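PDB 5I0F: glycoside hydrolase family 31 from Trueperella pyogenes, which degrades the cyclic glucan cycloalternan, probably acting as a retaining glycosidase that works through a covalent glycosyl-enzyme intermediate. Local coordinates for residues 128-132 with 161-165; 136-142 with 262-268; 193-197 with 490-494; 213-217 with 276-280. The contacts are given in a common frame with arbitrary orientation. Residues are numbered along the deposited sequence.

Contact 1 of 4, residues 128-132 with 161-165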
# COMPACT_ATOMS: atom_id res chain seq x y z
N PRO A 128 -25.27 12.11 -20.16
CA PRO A 128 -24.68 10.87 -20.65
C PRO A 128 -23.46 11.10 -21.53
O PRO A 128 -23.37 12.10 -22.25
CB PRO A 128 -25.81 10.22 -21.45
CG PRO A 128 -27.06 10.82 -20.92
CD PRO A 128 -26.69 12.23 -20.54
N SER A 129 -22.53 10.16 -21.43
CA SER A 129 -21.30 10.16 -22.17
C SER A 129 -21.33 9.11 -23.28
O SER A 129 -22.12 8.16 -23.24
CB SER A 129 -20.12 9.86 -21.23
OG SER A 129 -19.89 10.94 -20.33
N HIS A 130 -20.46 9.30 -24.27
CA HIS A 130 -20.23 8.31 -25.33
C HIS A 130 -18.76 8.32 -25.71
O HIS A 130 -18.05 9.31 -25.47
CB HIS A 130 -21.13 8.58 -26.55
CG HIS A 130 -20.80 9.82 -27.31
ND1 HIS A 130 -21.24 11.07 -26.93
CD2 HIS A 130 -20.09 10.01 -28.45
CE1 HIS A 130 -20.80 11.97 -27.79
NE2 HIS A 130 -20.11 11.35 -28.72
N TRP A 131 -18.31 7.23 -26.30
CA TRP A 131 -16.92 7.10 -26.74
C TRP A 131 -16.77 7.69 -28.13
O TRP A 131 -17.52 7.36 -29.04
CB TRP A 131 -16.46 5.64 -26.72
CG TRP A 131 -16.31 5.07 -25.35
CD1 TRP A 131 -17.18 4.22 -24.72
CD2 TRP A 131 -15.24 5.29 -24.43
NE1 TRP A 131 -16.72 3.90 -23.48
CE2 TRP A 131 -15.53 4.54 -23.26
CE3 TRP A 131 -14.05 6.04 -24.47
CZ2 TRP A 131 -14.68 4.52 -22.14
CZ3 TRP A 131 -13.20 6.02 -23.36
CH2 TRP A 131 -13.52 5.26 -22.21
N SER A 132 -15.80 8.59 -28.29
CA SER A 132 -15.56 9.29 -29.55
C SER A 132 -14.15 9.04 -30.04
O SER A 132 -13.18 9.17 -29.27
CB SER A 132 -15.78 10.79 -29.38
OG SER A 132 -15.50 11.49 -30.58
N HIS A 161 -14.09 12.83 -19.89
CA HIS A 161 -13.96 12.20 -18.58
C HIS A 161 -12.86 11.16 -18.48
O HIS A 161 -12.22 11.04 -17.43
CB HIS A 161 -15.28 11.59 -18.14
CG HIS A 161 -16.43 12.54 -18.27
ND1 HIS A 161 -16.64 13.57 -17.38
CD2 HIS A 161 -17.40 12.65 -19.21
CE1 HIS A 161 -17.70 14.26 -17.76
NE2 HIS A 161 -18.18 13.73 -18.87
N ARG A 162 -12.69 10.38 -19.54
CA ARG A 162 -11.69 9.29 -19.61
C ARG A 162 -11.16 9.15 -21.03
O ARG A 162 -11.76 9.65 -21.99
CB ARG A 162 -12.30 7.96 -19.17
CG ARG A 162 -12.73 7.90 -17.71
CD ARG A 162 -12.64 6.50 -17.11
NE ARG A 162 -13.58 5.59 -17.75
CZ ARG A 162 -14.87 5.50 -17.45
NH1 ARG A 162 -15.44 6.26 -16.52
NH2 ARG A 162 -15.62 4.62 -18.11
N VAL A 163 -10.04 8.46 -21.17
CA VAL A 163 -9.54 8.12 -22.50
C VAL A 163 -9.06 6.69 -22.46
O VAL A 163 -8.56 6.24 -21.43
CB VAL A 163 -8.42 9.07 -22.95
CG1 VAL A 163 -7.22 9.05 -22.00
CG2 VAL A 163 -7.98 8.78 -24.38
N LYS A 164 -9.22 5.97 -23.56
CA LYS A 164 -8.52 4.71 -23.69
C LYS A 164 -7.74 4.62 -24.98
O LYS A 164 -8.09 5.24 -25.99
CB LYS A 164 -9.43 3.50 -23.47
CG LYS A 164 -10.55 3.35 -24.44
CD LYS A 164 -11.66 2.48 -23.85
CE LYS A 164 -12.79 2.35 -24.87
NZ LYS A 164 -13.86 1.43 -24.42
N PHE A 165 -6.66 3.87 -24.92
CA PHE A 165 -5.77 3.70 -26.07
C PHE A 165 -4.98 2.40 -25.89
O PHE A 165 -5.10 1.75 -24.84
CB PHE A 165 -4.86 4.93 -26.24
CG PHE A 165 -3.92 5.16 -25.11
CD1 PHE A 165 -4.30 5.93 -24.01
CD2 PHE A 165 -2.64 4.60 -25.12
CE1 PHE A 165 -3.42 6.15 -22.95
CE2 PHE A 165 -1.76 4.80 -24.07
CZ PHE A 165 -2.15 5.58 -22.98
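Strands 130-132 and 160-168 flank strand 152-155 in a six-stranded antiparallel sheet; their backbones do not pair, and side chains reach past the middle strand, the Trp131 ring also touching backbone at Arg162 and Val163. The two short axes stay 8.9 Å apart, at 48°. Trp131, in the m rotamer, has its CA-to-CB bond pointing toward residues 161-165, and its indole lies against them. Lys164 starts from p and then runs almost fully extended, which lays its end over one indole face: CE is 3.7 Å from the six-membered ring centroid of Trp131, and NZ 3.9 Å from that of the five-membered ring. Arg162 brings NH2 to 4.1 Å from CZ2 of Trp131, while its NE is salt-bridged to Glu251 on the next strand. At the other end Ser129 OG meets His161 CD2 at 3.2 Å, and His161 NE2 bonds to Ser156. Lys164 thus rests on the indole by cation-pi and CH-pi packing rather than a hydrogen bond, with Glu251 also beside it.

Contact 2 of 4, residues 136-142 with 262-268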
# COMPACT_ATOMS: atom_id res chain seq x y z
N VAL A 136 -10.40 14.67 -29.85
CA VAL A 136 -10.87 15.54 -28.76
C VAL A 136 -9.68 15.99 -27.92
O VAL A 136 -9.62 17.13 -27.48
CB VAL A 136 -11.87 14.79 -27.84
CG1 VAL A 136 -12.29 15.67 -26.66
CG2 VAL A 136 -13.09 14.34 -28.63
N GLY A 137 -8.77 15.06 -27.67
CA GLY A 137 -7.49 15.34 -27.02
C GLY A 137 -6.34 14.71 -27.79
O GLY A 137 -6.48 14.30 -28.94
N HIS A 138 -5.20 14.58 -27.11
CA HIS A 138 -3.96 14.18 -27.72
C HIS A 138 -3.17 13.32 -26.72
O HIS A 138 -3.09 13.66 -25.54
CB HIS A 138 -3.23 15.48 -28.11
CG HIS A 138 -1.78 15.32 -28.41
ND1 HIS A 138 -1.32 14.63 -29.51
CD2 HIS A 138 -0.68 15.81 -27.78
CE1 HIS A 138 0.01 14.68 -29.53
NE2 HIS A 138 0.42 15.38 -28.49
N ILE A 139 -2.65 12.18 -27.18
CA ILE A 139 -1.73 11.37 -26.41
C ILE A 139 -0.30 11.77 -26.81
O ILE A 139 0.10 11.55 -27.96
CB ILE A 139 -1.91 9.86 -26.66
CG1 ILE A 139 -3.38 9.42 -26.52
CG2 ILE A 139 -1.03 9.06 -25.71
CD1 ILE A 139 -3.98 9.61 -25.16
N ASP A 140 0.45 12.35 -25.88
CA ASP A 140 1.84 12.75 -26.10
C ASP A 140 2.70 11.53 -25.76
O ASP A 140 2.94 11.23 -24.59
CB ASP A 140 2.17 13.98 -25.23
CG ASP A 140 3.65 14.41 -25.31
OD1 ASP A 140 4.38 13.85 -26.14
OD2 ASP A 140 4.07 15.30 -24.54
N ILE A 141 3.09 10.79 -26.80
CA ILE A 141 3.80 9.51 -26.65
C ILE A 141 4.74 9.31 -27.85
O ILE A 141 4.37 9.57 -28.98
CB ILE A 141 2.80 8.32 -26.54
CG1 ILE A 141 3.55 6.99 -26.31
CG2 ILE A 141 1.92 8.21 -27.79
CD1 ILE A 141 2.67 5.81 -25.91
N ASP A 142 5.95 8.83 -27.58
CA ASP A 142 6.99 8.58 -28.59
C ASP A 142 7.11 7.07 -28.79
O ASP A 142 6.24 6.33 -28.35
CB ASP A 142 8.31 9.20 -28.12
CG ASP A 142 8.20 10.71 -27.93
OD1 ASP A 142 7.80 11.38 -28.89
OD2 ASP A 142 8.48 11.22 -26.81
N PRO A 262 -7.75 17.89 -23.15
CA PRO A 262 -7.01 16.87 -22.44
C PRO A 262 -5.78 16.43 -23.24
O PRO A 262 -5.88 16.15 -24.43
CB PRO A 262 -8.03 15.73 -22.29
CG PRO A 262 -8.94 15.91 -23.44
CD PRO A 262 -8.99 17.37 -23.74
N VAL A 263 -4.64 16.40 -22.57
CA VAL A 263 -3.40 15.87 -23.11
C VAL A 263 -2.90 14.86 -22.10
O VAL A 263 -2.76 15.19 -20.93
CB VAL A 263 -2.35 16.98 -23.34
CG1 VAL A 263 -1.04 16.40 -23.84
CG2 VAL A 263 -2.89 18.01 -24.34
N VAL A 264 -2.66 13.63 -22.54
CA VAL A 264 -2.09 12.59 -21.70
C VAL A 264 -0.64 12.32 -22.10
O VAL A 264 -0.38 11.92 -23.22
CB VAL A 264 -2.88 11.27 -21.83
CG1 VAL A 264 -2.28 10.19 -20.94
CG2 VAL A 264 -4.35 11.50 -21.49
N ARG A 265 0.29 12.52 -21.18
CA ARG A 265 1.70 12.24 -21.45
C ARG A 265 2.00 10.81 -21.05
O ARG A 265 1.65 10.38 -19.94
CB ARG A 265 2.59 13.22 -20.68
CG ARG A 265 4.08 12.88 -20.62
CD ARG A 265 4.76 12.91 -21.97
NE ARG A 265 6.12 12.38 -21.88
CZ ARG A 265 6.96 12.24 -22.91
NH1 ARG A 265 6.60 12.59 -24.15
NH2 ARG A 265 8.17 11.74 -22.70
N VAL A 266 2.63 10.07 -21.96
CA VAL A 266 3.13 8.72 -21.68
C VAL A 266 4.63 8.70 -21.96
O VAL A 266 5.05 8.82 -23.11
CB VAL A 266 2.43 7.67 -22.55
CG1 VAL A 266 2.94 6.27 -22.21
CG2 VAL A 266 0.92 7.76 -22.36
N ASN A 267 5.43 8.56 -20.91
CA ASN A 267 6.87 8.41 -21.08
C ASN A 267 7.15 6.99 -21.55
O ASN A 267 6.44 6.04 -21.18
CB ASN A 267 7.62 8.70 -19.79
CG ASN A 267 7.38 10.09 -19.26
OD1 ASN A 267 7.63 11.10 -19.94
ND2 ASN A 267 6.89 10.17 -18.03
N THR A 268 8.18 6.84 -22.38
CA THR A 268 8.58 5.52 -22.89
C THR A 268 10.08 5.42 -23.01
O THR A 268 10.76 6.43 -23.20
CB THR A 268 7.96 5.18 -24.27
OG1 THR A 268 8.32 6.17 -25.26
CG2 THR A 268 6.45 5.09 -24.22
O HOH W 1 7.09 8.55 -24.94
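Ile139, Ile141, Val264 and Val266 line the apolar face of this strand pair. Ile139 CD1 sits 3.9 Å from Val264 CB, Ile139 CG2 is 4.1 Å from Val266 CG2, and Ile141 CD1 is 3.7 Å from Val266 CG1. Val163 and Phe165 of strand 160-168 close over the two valines. Beneath this layer the backbones pair in parallel register, His138 beside Val263 and Asp140 beside Arg265. The ladder runs from His138 N to Pro262 O (3.2 Å), Val264 N to His138 O (3.0 Å), Asp140 N to Val264 O (2.8 Å) and Val266 N to Asp140 O (2.9 Å). Strand 138-141 is thereby the edge of a mixed five-stranded sheet that packs on the six-stranded antiparallel sheet, a beta-sandwich as found ahead of the catalytic barrel in family 31 enzymes. Past Ile141 the strands part and a water steps in: it accepts from Asp142 N (2.9 Å), donates to Val266 O (2.8 Å) and bonds to Thr268 OG1 (2.7 Å). Polar groups gather on the face of His138, Val263, Asp140 and Arg265, with Asp142 past the strand pairing. Arg265 NH1 donates to Asp140 OD1 at 3.2 Å in a salt bridge and forms a longer one with Asp142 OD2 at 3.5 Å, while Arg265 NE bonds to Asn267 OD1 at 2.8 Å and NH2 bonds to the same oxygen at 2.9 Å.

Contact 3 of 4, residues 193-197 with 490-494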
# COMPACT_ATOMS: atom_id res chain seq x y z
N ASP A 193 -5.63 -2.49 -12.14
CA ASP A 193 -5.66 -1.03 -12.12
C ASP A 193 -4.60 -0.53 -11.15
O ASP A 193 -3.94 -1.34 -10.49
CB ASP A 193 -7.10 -0.50 -11.83
CG ASP A 193 -7.58 -0.69 -10.38
OD1 ASP A 193 -7.01 -1.49 -9.60
OD2 ASP A 193 -8.55 0.01 -10.00
N SER A 194 -4.39 0.78 -11.15
CA SER A 194 -3.45 1.44 -10.27
C SER A 194 -4.15 2.55 -9.50
O SER A 194 -4.27 3.69 -10.00
CB SER A 194 -2.23 1.95 -11.05
OG SER A 194 -1.41 0.82 -11.40
N VAL A 195 -4.64 2.18 -8.31
CA VAL A 195 -5.27 3.09 -7.36
C VAL A 195 -4.81 2.67 -5.97
O VAL A 195 -4.79 1.48 -5.65
CB VAL A 195 -6.82 3.10 -7.49
CG1 VAL A 195 -7.47 1.75 -7.18
CG2 VAL A 195 -7.43 4.19 -6.62
N VAL A 196 -4.41 3.64 -5.16
CA VAL A 196 -3.93 3.34 -3.82
C VAL A 196 -5.15 2.81 -3.04
O VAL A 196 -6.24 3.40 -3.07
CB VAL A 196 -3.34 4.58 -3.16
CG1 VAL A 196 -3.07 4.36 -1.69
CG2 VAL A 196 -2.07 5.02 -3.91
N PHE A 197 -5.00 1.65 -2.40
CA PHE A 197 -6.12 1.05 -1.66
C PHE A 197 -5.63 0.19 -0.51
O PHE A 197 -4.59 -0.49 -0.64
CB PHE A 197 -7.02 0.21 -2.59
CG PHE A 197 -8.15 -0.46 -1.88
CD1 PHE A 197 -9.20 0.29 -1.38
CD2 PHE A 197 -8.17 -1.81 -1.68
CE1 PHE A 197 -10.26 -0.30 -0.71
CE2 PHE A 197 -9.23 -2.42 -1.00
CZ PHE A 197 -10.27 -1.66 -0.50
N ASN A 490 -4.18 9.58 -4.66
CA ASN A 490 -3.09 8.62 -4.90
C ASN A 490 -1.72 9.18 -4.51
O ASN A 490 -0.80 8.44 -4.13
CB ASN A 490 -3.03 8.19 -6.36
CG ASN A 490 -4.14 7.22 -6.76
OD1 ASN A 490 -4.61 6.41 -5.96
ND2 ASN A 490 -4.55 7.30 -8.03
N LEU A 491 -1.56 10.48 -4.69
CA LEU A 491 -0.34 11.17 -4.30
C LEU A 491 -0.12 11.23 -2.80
O LEU A 491 1.03 11.32 -2.34
CB LEU A 491 -0.35 12.59 -4.89
CG LEU A 491 0.91 13.44 -4.71
CD1 LEU A 491 2.15 12.77 -5.28
CD2 LEU A 491 0.70 14.80 -5.35
N TYR A 492 -1.20 11.18 -2.02
CA TYR A 492 -1.14 11.38 -0.56
C TYR A 492 0.02 10.62 0.14
O TYR A 492 0.77 11.22 0.91
CB TYR A 492 -2.47 11.01 0.12
CG TYR A 492 -2.53 11.54 1.51
CD1 TYR A 492 -1.95 10.86 2.57
CD2 TYR A 492 -3.10 12.79 1.78
CE1 TYR A 492 -1.93 11.39 3.86
CE2 TYR A 492 -3.10 13.32 3.05
CZ TYR A 492 -2.53 12.62 4.10
OH TYR A 492 -2.55 13.16 5.37
N PRO A 493 0.13 9.30 -0.10
CA PRO A 493 1.18 8.58 0.64
C PRO A 493 2.60 9.01 0.31
O PRO A 493 3.49 8.88 1.18
CB PRO A 493 0.90 7.11 0.29
CG PRO A 493 0.13 7.14 -0.97
CD PRO A 493 -0.74 8.36 -0.83
N VAL A 494 2.82 9.55 -0.89
CA VAL A 494 4.12 10.09 -1.27
C VAL A 494 4.44 11.32 -0.41
O VAL A 494 5.52 11.42 0.17
CB VAL A 494 4.19 10.43 -2.77
CG1 VAL A 494 5.58 10.88 -3.16
CG2 VAL A 494 3.77 9.22 -3.60
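Asn490 and Val196 account for most of this small, buried interface, with Pro493 third. Asn490 lies on helix 485-506, between barrel strands 463-466 and 513-515, and its side chain extends from the helix to meet chain that has just left strand 191-194. Its OD1 accepts from Val196 N at 2.9 Å, with a nearly straight N-H...O angle of 174°, while its ND2 donates to Thr233 O, so both ends of the amide are engaged. Val196 points its side chain toward the helix. Its CG2 packs 3.5 Å from Asn490 OD1 and 4.2 Å from Pro493 CG, filling the space between the amide and the proline ring; CG2 of Val195 also comes within 3.6 Å of Asn490 OD1. Pro493 has no amide hydrogen to give to the preceding turn, in keeping with the kink of the helix here, and it turns its ring to the valine instead. The contact joins the beta-sandwich to the TIM barrel. Glu198 and Tyr200, which line the glycan pocket, follow within a few residues, and the side chain of Val196 is about 12 Å from a bound glucose. One directional bond from a side-chain amide to a peptide nitrogen, flanked by the methyls of Val195 and Val196, the latter also packing on Pro493, implies a specific docking of loop on helix that uses no charge.

Contact 4 of 4, residues 213-217 with 276-280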
# COMPACT_ATOMS: atom_id res chain seq x y z
N MET A 213 1.67 1.64 -9.24
CA MET A 213 2.26 2.69 -10.10
C MET A 213 1.75 2.52 -11.53
O MET A 213 1.53 1.39 -11.97
CB MET A 213 3.78 2.63 -10.08
CG MET A 213 4.41 2.96 -8.73
SD MET A 213 6.19 3.00 -8.85
CE MET A 213 6.67 2.93 -7.12
N PRO A 214 1.55 3.63 -12.26
CA PRO A 214 1.10 3.51 -13.65
C PRO A 214 2.29 3.36 -14.61
O PRO A 214 2.49 4.19 -15.50
CB PRO A 214 0.33 4.81 -13.86
CG PRO A 214 1.07 5.81 -13.00
CD PRO A 214 1.50 5.02 -11.79
N PHE A 215 3.02 2.27 -14.43
CA PHE A 215 4.29 2.01 -15.13
C PHE A 215 4.49 0.52 -15.21
O PHE A 215 4.15 -0.20 -14.26
CB PHE A 215 5.49 2.63 -14.37
CG PHE A 215 6.82 1.94 -14.65
CD1 PHE A 215 7.56 2.27 -15.77
CD2 PHE A 215 7.31 0.96 -13.81
CE1 PHE A 215 8.75 1.62 -16.05
CE2 PHE A 215 8.50 0.30 -14.08
CZ PHE A 215 9.24 0.66 -15.20
N ALA A 216 5.06 0.06 -16.33
CA ALA A 216 5.52 -1.33 -16.46
C ALA A 216 6.62 -1.43 -17.50
O ALA A 216 6.71 -0.60 -18.40
CB ALA A 216 4.36 -2.24 -16.83
N GLN A 217 7.45 -2.45 -17.37
CA GLN A 217 8.44 -2.78 -18.39
C GLN A 217 7.97 -4.02 -19.13
O GLN A 217 7.22 -4.85 -18.58
CB GLN A 217 9.85 -2.93 -17.79
CG GLN A 217 10.05 -4.01 -16.76
CD GLN A 217 10.60 -3.42 -15.45
OE1 GLN A 217 11.78 -3.06 -15.35
NE2 GLN A 217 9.73 -3.31 -14.45
N VAL A 276 15.56 0.71 -19.03
CA VAL A 276 14.14 1.07 -18.90
C VAL A 276 13.80 1.52 -17.49
O VAL A 276 13.19 2.60 -17.28
CB VAL A 276 13.22 -0.09 -19.33
CG1 VAL A 276 11.76 0.22 -19.02
CG2 VAL A 276 13.42 -0.37 -20.81
N LEU A 277 14.19 0.71 -16.51
CA LEU A 277 13.94 1.07 -15.12
C LEU A 277 14.63 2.39 -14.77
O LEU A 277 14.00 3.25 -14.15
CB LEU A 277 14.31 -0.04 -14.14
CG LEU A 277 14.10 0.23 -12.64
CD1 LEU A 277 12.65 0.55 -12.30
CD2 LEU A 277 14.57 -0.99 -11.85
N ASN A 278 15.86 2.60 -15.24
CA ASN A 278 16.52 3.90 -15.03
C ASN A 278 15.79 5.08 -15.65
O ASN A 278 15.78 6.17 -15.08
CB ASN A 278 17.96 3.89 -15.52
CG ASN A 278 18.91 3.42 -14.47
OD1 ASN A 278 19.16 4.12 -13.48
ND2 ASN A 278 19.42 2.23 -14.65
N GLY A 279 15.20 4.87 -16.81
CA GLY A 279 14.38 5.90 -17.43
C GLY A 279 13.26 6.33 -16.50
O GLY A 279 13.05 7.53 -16.26
N PHE A 280 12.55 5.34 -15.98
CA PHE A 280 11.47 5.58 -15.03
C PHE A 280 11.95 6.28 -13.75
O PHE A 280 11.37 7.30 -13.33
CB PHE A 280 10.74 4.27 -14.73
CG PHE A 280 9.55 4.44 -13.79
CD1 PHE A 280 8.58 5.41 -14.02
CD2 PHE A 280 9.41 3.61 -12.68
CE1 PHE A 280 7.49 5.57 -13.15
CE2 PHE A 280 8.32 3.75 -11.82
CZ PHE A 280 7.36 4.73 -12.06
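Met213 opens the contact by presenting its sulfur to the rim of an aromatic ring: SD lies 3.7 Å from CE2 of Phe280, in a Met-aromatic contact at the ring edge. Pro214 is the centre of an inverse gamma turn, with a weak bond of 3.0 Å from Phe215 N to Met213 O, and here the strand turns a corner. Phe215 follows as the main anchor. Its ring makes an offset stack with that of Phe280, planes at 3° and centroids 3.9 Å apart, and CB of each phenylalanine lies over the other's ring. Val276 CG1 is at the edge of the Phe215 ring, 4.5 Å from CE1. Ala216 points away from the helix, onto strand 174-179. Gln217 turns back to it, its CB 3.9 Å from Val276 CG1, while its NE2 bonds to Ala552 O and Val176 O. Helix 273-284, which follows strand 263-271 and precedes the first barrel strand 297-300, thus lies nearly antiparallel (163°) to strand 215-217, itself held in the mixed sheet between strands 174-179 and 225-230.

Overall arrangement
Contacts 1 and 2, centres 15 Å apart, belong to the two layers of the beta-sandwich and meet in its core, where Val163 CG1 is 3.8 Å from Val264 CG2. Contact 4 shares the mixed sheet with contact 2 through strand 212-219, centres 16 Å apart, and its helix follows strand 263-271 in sequence. Contact 3 shares the six-stranded sheet with contact 1, at its opposite edge, and joins contact 4 through a probable hydrogen bond of 3.0 Å between Ser194 OG and Met213 O. In contact 3 the side chain of Val196 is about 12 Å from a bound glucose. Contact 3 is centred about 8 Å from the chain's centre, contacts 1 and 2 about 29 and 27 Å.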